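Local structure of Rubredoxin\:oxygen oxidoreductase (Desulfovibrio gigas, 1E5D) at residues T33-Y38 with T50-Y55; I77-L82 with I162-F167; P97-T102 with P120-K125; V137-T142 with M151-A156; G168-A173 with P224-I229. The protein catalyses the four-electron reduction of one oxygen molecule to two water molecules, using a diiron centre and a flavin mononucleotide cofactor. All coordinates share one frame; numbering follows the deposited sequence.

All five contacts lie in the lactamase-like part of the chain. Interactions 2 and 5 are buried and bind the diiron centre: interaction 2 places ligands on both irons, interaction 5 places His226 on one. Interaction 1 is buried beside them without touching metal, and its strand 33-38 hydrogen-bonds to the loop 224-229 of interaction 5. Interactions 3 and 4 pair neighbouring strands in different sheets, parallel in 3 and antiparallel in 4. Interaction 3 is only partly buried. The sheets touch where Val124 packs on Phe139 and Met151. Backbone bonds dominate in interactions 3 and 4, aromatic and apolar packing in 1, metal coordination in 2, and hydrogen bonds of Gln169 with one iron ligand in 5.

Interaction 1: residues T33-Y38 with T50-Y55; sequences TTYNAY and TVKAEY
Tyr35 carries most of this contact, meeting Val51, Lys52 and Tyr55 with different parts of its side chain. Its CB lies against Val51 CG1 at 3.7 Å. One face of its ring is covered by Lys52, whose CB is over the centre, 4.3 Å above the ring plane. The extended lysine chain then runs past the hydroxyl, with Lys52 CE 3.8 Å from Tyr35 OH. The Tyr55 ring approaches rim to rim. Tyr35 CD2 and Tyr55 CD2 are 3.8 Å apart, the ring planes differ by 32°, and neither ring lies over the other. Farther along the strand, Ala37 CB sits 4.0 Å from Thr50 O. CG of Tyr35 is anti to the carbonyl carbon (chi1 -61°), which starts the side chain toward 50-55. Beyond these residues, Tyr35 OH is hydrogen-bonded to His24, and its ring meets that of His226 with the planes steeply inclined. Lys52 also packs on Trp263 of the second subunit. Within the strand, Thr34 OG1 donates to Asn36 OD1 over 2.7 Å. The segments therefore meet mainly through apolar and aromatic packing. Tyr35 joins it to the second shell of the diiron site, its side chain coming within about 6 Å of the mu-oxo-diiron group.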
# COMPACT_ATOMS: atom_id res chain seq x y z
N THR A 33 10.82 -17.96 10.05
CA THR A 33 11.06 -17.51 11.41
C THR A 33 10.92 -18.71 12.34
O THR A 33 10.63 -19.84 11.94
CB THR A 33 10.10 -16.38 11.80
OG1 THR A 33 10.36 -15.91 13.12
CG2 THR A 33 8.66 -16.89 11.82
N THR A 34 11.14 -18.47 13.63
CA THR A 34 10.93 -19.54 14.59
C THR A 34 10.16 -18.97 15.78
O THR A 34 10.03 -17.77 15.99
CB THR A 34 12.22 -20.20 15.11
OG1 THR A 34 12.87 -19.34 16.07
CG2 THR A 34 13.21 -20.42 13.98
N TYR A 35 9.66 -19.91 16.58
CA TYR A 35 9.04 -19.51 17.85
C TYR A 35 9.78 -20.28 18.94
O TYR A 35 9.67 -21.50 19.01
CB TYR A 35 7.54 -19.79 17.77
CG TYR A 35 6.92 -18.96 16.66
CD1 TYR A 35 6.74 -17.60 16.85
CD2 TYR A 35 6.56 -19.52 15.44
CE1 TYR A 35 6.19 -16.81 15.87
CE2 TYR A 35 6.00 -18.74 14.45
CZ TYR A 35 5.82 -17.39 14.67
OH TYR A 35 5.27 -16.59 13.70
N ASN A 36 10.55 -19.53 19.72
CA ASN A 36 11.47 -20.05 20.71
C ASN A 36 10.91 -19.91 22.12
O ASN A 36 10.52 -18.85 22.56
CB ASN A 36 12.82 -19.33 20.63
CG ASN A 36 13.48 -19.49 19.27
OD1 ASN A 36 13.16 -20.41 18.52
ND2 ASN A 36 14.40 -18.59 18.94
N ALA A 37 10.90 -21.04 22.81
CA ALA A 37 10.59 -21.10 24.23
C ALA A 37 11.75 -21.85 24.89
O ALA A 37 12.45 -22.62 24.22
CB ALA A 37 9.26 -21.76 24.50
N TYR A 38 11.95 -21.60 26.18
CA TYR A 38 13.08 -22.24 26.85
C TYR A 38 12.62 -22.94 28.13
O TYR A 38 12.04 -22.33 29.03
CB TYR A 38 14.19 -21.22 27.12
CG TYR A 38 14.66 -20.62 25.81
CD1 TYR A 38 14.01 -19.49 25.30
CD2 TYR A 38 15.71 -21.16 25.08
CE1 TYR A 38 14.41 -18.93 24.10
CE2 TYR A 38 16.12 -20.59 23.88
CZ TYR A 38 15.46 -19.48 23.40
OH TYR A 38 15.83 -18.89 22.21
N THR A 50 6.27 -18.89 25.25
CA THR A 50 5.25 -19.86 24.75
C THR A 50 5.38 -19.89 23.25
O THR A 50 6.46 -19.46 22.78
CB THR A 50 3.93 -19.45 25.40
OG1 THR A 50 3.56 -20.54 26.28
CG2 THR A 50 2.73 -19.24 24.50
N VAL A 51 4.50 -20.32 22.38
CA VAL A 51 4.62 -20.09 20.94
C VAL A 51 3.31 -19.60 20.35
O VAL A 51 2.30 -19.45 21.05
CB VAL A 51 5.07 -21.36 20.21
CG1 VAL A 51 6.47 -21.75 20.67
CG2 VAL A 51 4.09 -22.49 20.46
N LYS A 52 3.30 -19.34 19.05
CA LYS A 52 2.05 -19.05 18.33
C LYS A 52 1.06 -20.16 18.65
O LYS A 52 1.52 -21.31 18.74
CB LYS A 52 2.31 -18.96 16.84
CG LYS A 52 2.04 -17.66 16.13
CD LYS A 52 1.78 -17.96 14.66
CE LYS A 52 1.45 -16.73 13.84
NZ LYS A 52 1.21 -17.07 12.40
N ALA A 53 -0.21 -19.87 18.84
CA ALA A 53 -1.17 -20.88 19.26
C ALA A 53 -1.13 -22.15 18.41
O ALA A 53 -1.26 -23.25 18.94
CB ALA A 53 -2.59 -20.32 19.23
N GLU A 54 -0.92 -21.99 17.11
CA GLU A 54 -1.00 -23.09 16.16
C GLU A 54 0.16 -24.06 16.33
O GLU A 54 0.15 -25.12 15.70
CB GLU A 54 -1.04 -22.61 14.71
CG GLU A 54 -0.67 -21.16 14.48
CD GLU A 54 -1.77 -20.19 14.87
OE1 GLU A 54 -2.72 -19.99 14.09
OE2 GLU A 54 -1.68 -19.61 15.98
N TYR A 55 1.12 -23.71 17.17
CA TYR A 55 2.26 -24.58 17.37
C TYR A 55 2.32 -25.15 18.79
O TYR A 55 3.36 -25.71 19.15
CB TYR A 55 3.56 -23.84 17.06
CG TYR A 55 3.76 -23.58 15.58
CD1 TYR A 55 3.79 -24.63 14.67
CD2 TYR A 55 3.92 -22.29 15.11
CE1 TYR A 55 3.97 -24.38 13.32
CE2 TYR A 55 4.10 -22.03 13.76
CZ TYR A 55 4.12 -23.08 12.87
OH TYR A 55 4.30 -22.83 11.53

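Interaction 2: residues I77-L82 with I162-F167; sequences IQHLEL and ISNDIF. With FEO (mu-oxo-diiron), chain D.
The imidazole of His79 meets the carboxylate of Asp165 at its edge, with the two planes 86° apart. One face of the ring carries Glu81 CB, 3.3 Å above the plane and offset toward the rim. Asp165 OD2 lies near the ring plane; it and His79 NE2 bind the same iron, which explains their closeness. That iron (FE2) is bound by His79 NE2 at 2.1 Å, by Glu81 OE1 at 2.0 Å and by Asp165 OD2 at 1.9 Å. Asp165 OD1 binds the other iron (FE1) at 2.0 Å, so this carboxylate bridges the pair. His146 completes the protein ligands of FE2; Asp83, His226 and a water are on FE1, and an oxo atom lies between the irons. Away from the metals, Gln78 crosses Ile162 at about a right angle. Its NE2 gives Ile162 O a weak hydrogen bond and has a stronger partner in Asp49. Glu81 OE2 accepts a hydrogen bond from Trp263 NE1 of the second subunit, and Glu81 also touches the flavin. These ligands belong to the diiron site of a flavodiiron protein on the metallo-beta-lactamase fold, with His79, Glu81 and Asp83 in an H-x-E-x-D run.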
# COMPACT_ATOMS: atom_id res chain seq x y z
N ILE A 77 5.91 -15.41 31.52
CA ILE A 77 5.48 -14.77 30.28
C ILE A 77 6.02 -13.34 30.20
O ILE A 77 5.59 -12.46 30.92
CB ILE A 77 3.96 -14.75 30.14
CG1 ILE A 77 3.30 -16.08 30.49
CG2 ILE A 77 3.56 -14.32 28.74
CD1 ILE A 77 3.83 -17.20 29.61
N GLN A 78 6.97 -13.22 29.28
CA GLN A 78 7.79 -12.03 29.10
C GLN A 78 7.22 -11.04 28.10
O GLN A 78 7.73 -9.92 28.03
CB GLN A 78 9.20 -12.41 28.64
CG GLN A 78 9.72 -13.69 29.29
CD GLN A 78 11.24 -13.70 29.26
OE1 GLN A 78 11.86 -13.08 30.12
NE2 GLN A 78 11.81 -14.37 28.27
N HIS A 79 6.21 -11.45 27.35
CA HIS A 79 5.68 -10.56 26.29
C HIS A 79 4.29 -11.09 25.98
O HIS A 79 4.14 -12.32 25.92
CB HIS A 79 6.68 -10.54 25.15
CG HIS A 79 6.43 -9.80 23.89
ND1 HIS A 79 5.73 -8.62 23.81
CD2 HIS A 79 6.81 -10.08 22.61
CE1 HIS A 79 5.68 -8.21 22.55
NE2 HIS A 79 6.33 -9.09 21.80
N LEU A 80 3.28 -10.24 25.83
CA LEU A 80 1.92 -10.80 25.71
C LEU A 80 1.43 -10.86 24.28
O LEU A 80 0.34 -11.35 23.99
CB LEU A 80 0.94 -10.01 26.59
CG LEU A 80 0.78 -10.56 28.01
CD1 LEU A 80 0.31 -12.01 27.94
CD2 LEU A 80 2.07 -10.44 28.80
N GLU A 81 2.24 -10.37 23.34
CA GLU A 81 1.94 -10.54 21.92
C GLU A 81 1.70 -12.01 21.64
O GLU A 81 2.38 -12.88 22.20
CB GLU A 81 3.09 -9.97 21.11
CG GLU A 81 2.94 -10.08 19.61
CD GLU A 81 3.89 -9.14 18.90
OE1 GLU A 81 4.68 -8.46 19.58
OE2 GLU A 81 3.82 -9.10 17.65
N LEU A 82 0.71 -12.30 20.79
CA LEU A 82 0.22 -13.68 20.70
C LEU A 82 1.22 -14.64 20.11
O LEU A 82 1.08 -15.86 20.23
CB LEU A 82 -1.09 -13.69 19.91
CG LEU A 82 -2.28 -13.06 20.64
CD1 LEU A 82 -3.54 -13.14 19.81
CD2 LEU A 82 -2.46 -13.74 21.99
N ILE A 162 17.62 -14.57 28.48
CA ILE A 162 16.43 -14.91 27.72
C ILE A 162 15.63 -13.63 27.47
O ILE A 162 15.03 -13.15 28.43
CB ILE A 162 15.59 -15.96 28.47
CG1 ILE A 162 16.40 -17.19 28.91
CG2 ILE A 162 14.38 -16.37 27.63
CD1 ILE A 162 15.68 -18.15 29.82
N SER A 163 15.67 -13.12 26.24
CA SER A 163 15.35 -11.76 25.87
C SER A 163 14.07 -11.50 25.10
O SER A 163 13.93 -10.38 24.57
CB SER A 163 16.49 -11.22 24.97
OG SER A 163 16.76 -12.18 23.97
N ASN A 164 13.13 -12.42 25.00
CA ASN A 164 11.92 -12.25 24.20
C ASN A 164 12.29 -11.80 22.78
O ASN A 164 13.17 -12.41 22.17
CB ASN A 164 10.90 -11.37 24.88
CG ASN A 164 10.97 -9.88 24.94
OD1 ASN A 164 10.65 -9.21 23.94
ND2 ASN A 164 11.37 -9.31 26.07
N ASP A 165 11.61 -10.84 22.19
CA ASP A 165 11.87 -10.46 20.81
C ASP A 165 13.23 -9.79 20.64
O ASP A 165 13.80 -9.76 19.55
CB ASP A 165 10.78 -9.49 20.33
CG ASP A 165 9.45 -10.17 20.06
OD1 ASP A 165 9.44 -11.34 19.61
OD2 ASP A 165 8.39 -9.54 20.31
N ILE A 166 13.77 -9.20 21.70
CA ILE A 166 15.04 -8.48 21.59
C ILE A 166 16.15 -9.41 21.13
O ILE A 166 16.34 -10.50 21.70
CB ILE A 166 15.39 -7.83 22.95
CG1 ILE A 166 14.20 -7.04 23.52
CG2 ILE A 166 16.63 -6.96 22.89
CD1 ILE A 166 14.35 -6.70 24.99
N PHE A 167 16.88 -8.97 20.11
CA PHE A 167 18.00 -9.70 19.53
C PHE A 167 17.48 -10.80 18.60
O PHE A 167 18.25 -11.54 18.00
CB PHE A 167 18.91 -10.32 20.60
CG PHE A 167 19.50 -9.26 21.52
CD1 PHE A 167 20.29 -8.25 20.99
CD2 PHE A 167 19.26 -9.28 22.88
CE1 PHE A 167 20.83 -7.28 21.80
CE2 PHE A 167 19.79 -8.30 23.70
CZ PHE A 167 20.58 -7.30 23.16
FE1 FEO D . 7.75 -12.04 18.69
FE2 FEO D . 6.64 -9.02 19.68
O FEO D . 6.35 -11.24 19.38
O HOH W 1 7.53 -13.67 20.47

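Interaction 3: residues P97-T102 with P120-K125; sequences PEKIFT and PVQVVK
Phe101 and Val124 form the apolar centre, with Phe101 CD1 3.6 Å from Val124 CG1. The two side chains cross at about a right angle. The valine methyl is directed there by its first torsion, CG1 being anti to the carbonyl carbon (chi1 -69°). The ring of Phe101 also lies beside Gln122, pointing the same way, with the ring and amide planes 74° apart. Thr102 and Val121 share the other face of the sheet, where Thr102 CG2 is 3.9 Å from Val121 CG1. Ile100 is on that face too, its CD1 4.2 Å from Pro120 CD.

The strands 99-102 and 121-124 run parallel, their directions 34° apart. They belong to a beta-alpha-beta unit whose helix 104-114 joins them and packs on Val121 and Thr102. Strand 121-124 is the outermost of its sheet within this chain. Ile100 N donates to Pro120 O, and Gln122 N donates to Ile100 O with the acceptor met nearly along the C=O axis. Val124 N then bonds to Thr102 O at 3.0 Å, while the bond from Thr102 N to Gln122 O is weak. The OG1 of Thr102 turns to another strand and bonds to Ile77 O. At the polar edge, the bent chain of Lys99 crosses Gln122 and brings CE to 3.5 Å from Gln122 OE1. Glu98 forms a salt bridge with Lys44.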
# COMPACT_ATOMS: atom_id res chain seq x y z
N PRO A 97 0.29 -25.13 36.03
CA PRO A 97 1.46 -24.54 36.69
C PRO A 97 1.10 -23.96 38.04
O PRO A 97 -0.01 -23.49 38.28
CB PRO A 97 1.87 -23.42 35.73
CG PRO A 97 0.59 -23.05 35.04
CD PRO A 97 -0.17 -24.34 34.87
N GLU A 98 2.07 -23.98 38.95
CA GLU A 98 1.84 -23.38 40.26
C GLU A 98 1.83 -21.87 40.12
O GLU A 98 1.08 -21.13 40.75
CB GLU A 98 2.91 -23.87 41.22
CG GLU A 98 3.27 -22.91 42.34
CD GLU A 98 4.22 -23.57 43.32
OE1 GLU A 98 4.81 -24.61 42.96
OE2 GLU A 98 4.36 -23.04 44.44
N LYS A 99 2.71 -21.37 39.25
CA LYS A 99 2.77 -19.92 39.12
C LYS A 99 3.10 -19.47 37.71
O LYS A 99 3.91 -20.02 36.97
CB LYS A 99 3.79 -19.36 40.12
CG LYS A 99 3.17 -18.85 41.40
CD LYS A 99 4.10 -19.04 42.59
CE LYS A 99 3.83 -18.00 43.66
NZ LYS A 99 2.54 -17.28 43.40
N ILE A 100 2.43 -18.38 37.35
CA ILE A 100 2.69 -17.72 36.09
C ILE A 100 3.37 -16.39 36.38
O ILE A 100 2.74 -15.54 37.01
CB ILE A 100 1.40 -17.45 35.29
CG1 ILE A 100 0.63 -18.71 34.91
CG2 ILE A 100 1.73 -16.62 34.06
CD1 ILE A 100 -0.75 -18.44 34.34
N PHE A 101 4.62 -16.27 35.95
CA PHE A 101 5.34 -15.02 36.16
C PHE A 101 5.29 -14.10 34.94
O PHE A 101 5.62 -14.54 33.84
CB PHE A 101 6.80 -15.31 36.54
CG PHE A 101 6.89 -16.03 37.87
CD1 PHE A 101 6.84 -15.31 39.06
CD2 PHE A 101 7.02 -17.41 37.91
CE1 PHE A 101 6.92 -15.97 40.27
CE2 PHE A 101 7.11 -18.06 39.12
CZ PHE A 101 7.07 -17.34 40.29
N THR A 102 4.89 -12.86 35.17
CA THR A 102 4.85 -11.85 34.13
C THR A 102 5.14 -10.47 34.70
O THR A 102 5.08 -10.22 35.91
CB THR A 102 3.49 -11.83 33.40
OG1 THR A 102 3.61 -11.06 32.20
CG2 THR A 102 2.43 -11.15 34.25
N PRO A 120 -3.01 -18.28 38.34
CA PRO A 120 -2.06 -17.90 39.39
C PRO A 120 -1.01 -16.93 38.85
O PRO A 120 0.19 -17.22 38.85
CB PRO A 120 -1.39 -19.22 39.75
CG PRO A 120 -1.49 -20.04 38.51
CD PRO A 120 -2.77 -19.63 37.84
N VAL A 121 -1.47 -15.77 38.39
CA VAL A 121 -0.56 -14.75 37.90
C VAL A 121 0.14 -14.07 39.07
O VAL A 121 -0.48 -13.72 40.07
CB VAL A 121 -1.30 -13.71 37.05
CG1 VAL A 121 -0.36 -12.60 36.59
CG2 VAL A 121 -1.96 -14.39 35.86
N GLN A 122 1.44 -13.88 38.94
CA GLN A 122 2.22 -13.20 39.96
C GLN A 122 3.18 -12.24 39.26
O GLN A 122 4.01 -12.66 38.46
CB GLN A 122 3.00 -14.17 40.84
CG GLN A 122 3.18 -13.69 42.27
CD GLN A 122 4.61 -13.74 42.77
OE1 GLN A 122 5.05 -14.74 43.34
NE2 GLN A 122 5.35 -12.66 42.58
N VAL A 123 3.02 -10.96 39.55
CA VAL A 123 3.82 -9.90 38.96
C VAL A 123 5.23 -9.85 39.52
O VAL A 123 5.40 -9.80 40.74
CB VAL A 123 3.14 -8.53 39.21
CG1 VAL A 123 4.07 -7.38 38.87
CG2 VAL A 123 1.84 -8.48 38.42
N VAL A 124 6.22 -9.86 38.64
CA VAL A 124 7.60 -9.66 39.08
C VAL A 124 8.03 -8.23 38.75
O VAL A 124 7.46 -7.60 37.87
CB VAL A 124 8.58 -10.66 38.45
CG1 VAL A 124 8.31 -12.05 39.01
CG2 VAL A 124 8.46 -10.68 36.93
N LYS A 125 8.99 -7.72 39.50
CA LYS A 125 9.43 -6.34 39.48
C LYS A 125 10.83 -6.23 38.88
O LYS A 125 11.60 -7.20 38.88
CB LYS A 125 9.42 -5.79 40.90
CG LYS A 125 8.69 -4.48 41.13
CD LYS A 125 8.38 -4.29 42.61
CE LYS A 125 9.49 -3.53 43.32
NZ LYS A 125 9.02 -2.22 43.84

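Interaction 4: residues V137-T142 with M151-A156; sequences VTFYET and MVSWFA
Ser153 OG presses against the rim of Phe139, in the plane of the ring and only 3.2 Å from Phe139 CE1. The same hydroxyl is hydrogen-bonded to Gln78. Phe139 and Ser153 form a non-hydrogen-bonded pair in the beta hairpin of strands 136-141 and 151-155. On the same face, Met151 makes an oblique Met-aromatic contact, its SD 5.1 Å from the centroid of the Phe139 ring. Met151 and Phe139 both pack on Val124 of the neighbouring sheet. The backbone bonds come in two reciprocal sets, one between Thr138 and Trp154 and one between Tyr140 and Val152. The shortest runs from Thr138 N to Trp154 O at 2.6 Å. On the opposite face, Trp154 CB lies at the edge of the Tyr140 ring, 3.9 Å from Tyr140 CE2, and the two side chains cross at a slant. At one end of the hairpin, Val137 CB sits over the face of the Phe155 ring in a CH-pi contact, 4.0 Å from its centroid. Phe155 stacks edge-to-face with Phe10 as well. A water closes this end: it lies 2.9 Å from Thr138 OG1, accepts from Ala156 N and gives Trp154 O a weak bond.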
# COMPACT_ATOMS: atom_id res chain seq x y z
N VAL A 137 16.88 -17.02 38.93
CA VAL A 137 16.76 -16.15 37.76
C VAL A 137 16.45 -14.73 38.17
O VAL A 137 15.80 -14.49 39.19
CB VAL A 137 15.69 -16.68 36.79
CG1 VAL A 137 14.35 -16.83 37.49
CG2 VAL A 137 15.58 -15.76 35.58
N THR A 138 16.92 -13.76 37.38
CA THR A 138 16.66 -12.35 37.70
C THR A 138 15.90 -11.65 36.58
O THR A 138 16.21 -11.80 35.40
CB THR A 138 17.98 -11.63 37.99
OG1 THR A 138 18.58 -12.24 39.14
CG2 THR A 138 17.72 -10.17 38.32
N PHE A 139 14.88 -10.87 36.95
CA PHE A 139 14.01 -10.25 35.96
C PHE A 139 14.32 -8.78 35.73
O PHE A 139 14.37 -8.00 36.68
CB PHE A 139 12.54 -10.37 36.37
CG PHE A 139 12.08 -11.81 36.51
CD1 PHE A 139 12.19 -12.68 35.45
CD2 PHE A 139 11.55 -12.27 37.70
CE1 PHE A 139 11.77 -13.99 35.56
CE2 PHE A 139 11.13 -13.58 37.82
CZ PHE A 139 11.25 -14.45 36.75
N TYR A 140 14.49 -8.41 34.45
CA TYR A 140 14.68 -7.00 34.13
C TYR A 140 13.56 -6.51 33.22
O TYR A 140 13.09 -7.23 32.34
CB TYR A 140 16.06 -6.75 33.50
CG TYR A 140 17.18 -7.00 34.49
CD1 TYR A 140 17.35 -6.17 35.59
CD2 TYR A 140 18.06 -8.06 34.32
CE1 TYR A 140 18.37 -6.38 36.49
CE2 TYR A 140 19.08 -8.28 35.22
CZ TYR A 140 19.23 -7.44 36.31
OH TYR A 140 20.25 -7.67 37.20
N GLU A 141 13.15 -5.27 33.46
CA GLU A 141 12.10 -4.68 32.63
C GLU A 141 12.72 -3.94 31.45
O GLU A 141 13.75 -3.28 31.56
CB GLU A 141 11.22 -3.74 33.44
CG GLU A 141 10.43 -4.43 34.55
CD GLU A 141 9.45 -3.49 35.22
OE1 GLU A 141 9.66 -2.26 35.20
OE2 GLU A 141 8.44 -4.00 35.76
N THR A 142 12.05 -4.08 30.31
CA THR A 142 12.50 -3.50 29.06
C THR A 142 11.31 -2.89 28.32
O THR A 142 11.07 -3.22 27.16
CB THR A 142 13.21 -4.54 28.17
OG1 THR A 142 12.51 -5.79 28.22
CG2 THR A 142 14.60 -4.84 28.70
N MET A 151 9.88 -7.69 29.20
CA MET A 151 10.88 -7.88 30.23
C MET A 151 11.80 -9.03 29.84
O MET A 151 11.42 -9.86 29.02
CB MET A 151 10.25 -8.17 31.59
CG MET A 151 9.95 -9.65 31.76
SD MET A 151 9.29 -10.03 33.39
CE MET A 151 8.67 -11.68 33.10
N VAL A 152 13.01 -9.07 30.40
CA VAL A 152 13.91 -10.16 30.01
C VAL A 152 14.35 -10.93 31.25
O VAL A 152 14.16 -10.46 32.38
CB VAL A 152 15.11 -9.62 29.23
CG1 VAL A 152 14.63 -8.73 28.08
CG2 VAL A 152 16.05 -8.84 30.14
N SER A 153 14.93 -12.11 31.05
CA SER A 153 15.30 -12.96 32.18
C SER A 153 16.78 -13.29 32.16
O SER A 153 17.33 -13.69 31.14
CB SER A 153 14.50 -14.26 32.21
OG SER A 153 13.20 -14.01 32.70
N TRP A 154 17.39 -13.11 33.32
CA TRP A 154 18.83 -13.28 33.46
C TRP A 154 19.18 -14.39 34.44
O TRP A 154 18.72 -14.40 35.58
CB TRP A 154 19.44 -11.97 33.94
CG TRP A 154 20.92 -11.95 34.11
CD1 TRP A 154 21.62 -11.55 35.21
CD2 TRP A 154 21.89 -12.36 33.14
NE1 TRP A 154 22.97 -11.68 34.98
CE2 TRP A 154 23.16 -12.18 33.72
CE3 TRP A 154 21.81 -12.87 31.84
CZ2 TRP A 154 24.34 -12.49 33.04
CZ3 TRP A 154 22.98 -13.17 31.16
CH2 TRP A 154 24.23 -12.98 31.76
N PHE A 155 20.00 -15.30 33.95
CA PHE A 155 20.71 -16.30 34.73
C PHE A 155 22.16 -15.83 34.88
O PHE A 155 22.99 -16.06 34.01
CB PHE A 155 20.62 -17.68 34.09
CG PHE A 155 19.26 -18.33 34.30
CD1 PHE A 155 18.98 -19.06 35.45
CD2 PHE A 155 18.26 -18.20 33.35
CE1 PHE A 155 17.75 -19.64 35.66
CE2 PHE A 155 17.02 -18.78 33.55
CZ PHE A 155 16.76 -19.50 34.71
N ALA A 156 22.40 -15.13 35.98
CA ALA A 156 23.70 -14.53 36.26
C ALA A 156 24.79 -15.58 36.33
O ALA A 156 25.88 -15.44 35.76
CB ALA A 156 23.65 -13.72 37.54
O HOH W 2 20.42 -14.35 38.42

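Interaction 5: residues G168-A173 with P224-I229; sequences GQNIAA and PDHGVI. With FEO (mu-oxo-diiron), chain D.
Three hydrogen bonds join Gln169 to the 224-229 loop. Its backbone N donates to His226 O over 2.9 Å, from above the carbonyl plane. Its amide grips Val228 twice: Val228 N reaches a lone pair of Gln169 OE1 at 2.8 Å, and Gln169 NE2 reaches one of Val228 O at 3.2 Å. The chain of Gln169 is bent at chi2 (74°), and its amide lies beside the Val228 backbone. Packing is close around the glycines. Pro224 CB lies 3.6 Å from Gly168 CA, and Gln169 O is 3.0 Å from Gly227 CA. The backbone angles of Gly227 suit glycine. Asn170 lies alongside His226, its ND2 3.9 Å from His226 CB. In metal coordination, His226 NE2 binds FE1, one of the two irons, at 2.0 Å, while Asp225 OD2 accepts a bond from the water on that iron. Thr34 O accepts a hydrogen bond from His226 ND1, which, with the iron on NE2, helps to fix the ring's rotation and probably makes the histidine a stronger electron donor.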
# COMPACT_ATOMS: atom_id res chain seq x y z
N GLY A 168 16.15 -10.87 18.51
CA GLY A 168 15.52 -11.85 17.66
C GLY A 168 15.85 -11.60 16.20
O GLY A 168 16.15 -10.51 15.73
N GLN A 169 15.81 -12.66 15.41
CA GLN A 169 15.95 -12.46 13.97
C GLN A 169 15.01 -13.44 13.29
O GLN A 169 14.83 -14.55 13.79
CB GLN A 169 17.39 -12.65 13.50
CG GLN A 169 18.46 -12.77 14.56
CD GLN A 169 18.42 -14.12 15.26
OE1 GLN A 169 18.33 -15.18 14.65
NE2 GLN A 169 18.49 -14.08 16.58
N ASN A 170 14.41 -13.06 12.17
CA ASN A 170 13.57 -14.03 11.46
C ASN A 170 14.42 -14.93 10.58
O ASN A 170 14.64 -14.66 9.41
CB ASN A 170 12.51 -13.26 10.66
CG ASN A 170 11.47 -12.71 11.61
OD1 ASN A 170 10.99 -11.59 11.46
ND2 ASN A 170 11.11 -13.52 12.60
N ILE A 171 14.91 -16.03 11.15
CA ILE A 171 15.66 -17.02 10.40
C ILE A 171 15.14 -18.42 10.70
O ILE A 171 15.23 -18.88 11.84
CB ILE A 171 17.16 -16.98 10.73
CG1 ILE A 171 17.84 -15.67 10.35
CG2 ILE A 171 17.87 -18.17 10.08
CD1 ILE A 171 19.34 -15.72 10.54
N ALA A 172 14.60 -19.08 9.68
CA ALA A 172 14.15 -20.47 9.86
C ALA A 172 15.23 -21.38 9.30
O ALA A 172 15.56 -21.27 8.12
CB ALA A 172 12.82 -20.73 9.18
N ALA A 173 15.81 -22.24 10.14
CA ALA A 173 16.93 -23.03 9.65
C ALA A 173 17.14 -24.30 10.46
O ALA A 173 16.64 -24.42 11.58
CB ALA A 173 18.19 -22.18 9.68
N PRO A 224 16.58 -15.36 22.29
CA PRO A 224 15.41 -14.62 21.82
C PRO A 224 14.26 -15.53 21.35
O PRO A 224 14.44 -16.74 21.14
CB PRO A 224 15.99 -13.85 20.63
CG PRO A 224 17.02 -14.76 20.06
CD PRO A 224 17.54 -15.60 21.19
N ASP A 225 13.09 -14.93 21.21
CA ASP A 225 11.84 -15.52 20.77
C ASP A 225 11.88 -16.06 19.35
O ASP A 225 11.17 -17.02 19.08
CB ASP A 225 10.74 -14.45 20.79
CG ASP A 225 10.16 -14.23 22.17
OD1 ASP A 225 10.45 -15.03 23.07
OD2 ASP A 225 9.45 -13.22 22.34
N HIS A 226 12.67 -15.44 18.49
CA HIS A 226 12.74 -15.75 17.08
C HIS A 226 14.17 -15.89 16.59
O HIS A 226 15.02 -15.04 16.84
CB HIS A 226 12.08 -14.64 16.23
CG HIS A 226 10.74 -14.23 16.76
ND1 HIS A 226 9.67 -15.09 16.83
CD2 HIS A 226 10.30 -13.05 17.25
CE1 HIS A 226 8.63 -14.45 17.34
NE2 HIS A 226 8.98 -13.20 17.60
N GLY A 227 14.42 -16.96 15.83
CA GLY A 227 15.72 -17.09 15.20
C GLY A 227 16.69 -17.88 16.05
O GLY A 227 16.29 -18.60 16.97
N VAL A 228 17.98 -17.73 15.74
CA VAL A 228 19.00 -18.55 16.38
C VAL A 228 19.40 -17.99 17.74
O VAL A 228 19.19 -16.83 18.06
CB VAL A 228 20.25 -18.69 15.50
CG1 VAL A 228 19.90 -19.41 14.22
CG2 VAL A 228 20.86 -17.33 15.22
N ILE A 229 20.00 -18.88 18.52
CA ILE A 229 20.52 -18.51 19.83
C ILE A 229 21.93 -17.96 19.72
O ILE A 229 22.74 -18.51 18.96
CB ILE A 229 20.51 -19.73 20.76
CG1 ILE A 229 19.09 -20.10 21.23
CG2 ILE A 229 21.44 -19.52 21.94
CD1 ILE A 229 18.92 -21.59 21.47
FE1 FEO D . 7.75 -12.04 18.69
FE2 FEO D . 6.64 -9.02 19.68
O FEO D . 6.35 -11.24 19.38
O HOH W 1 7.53 -13.67 20.47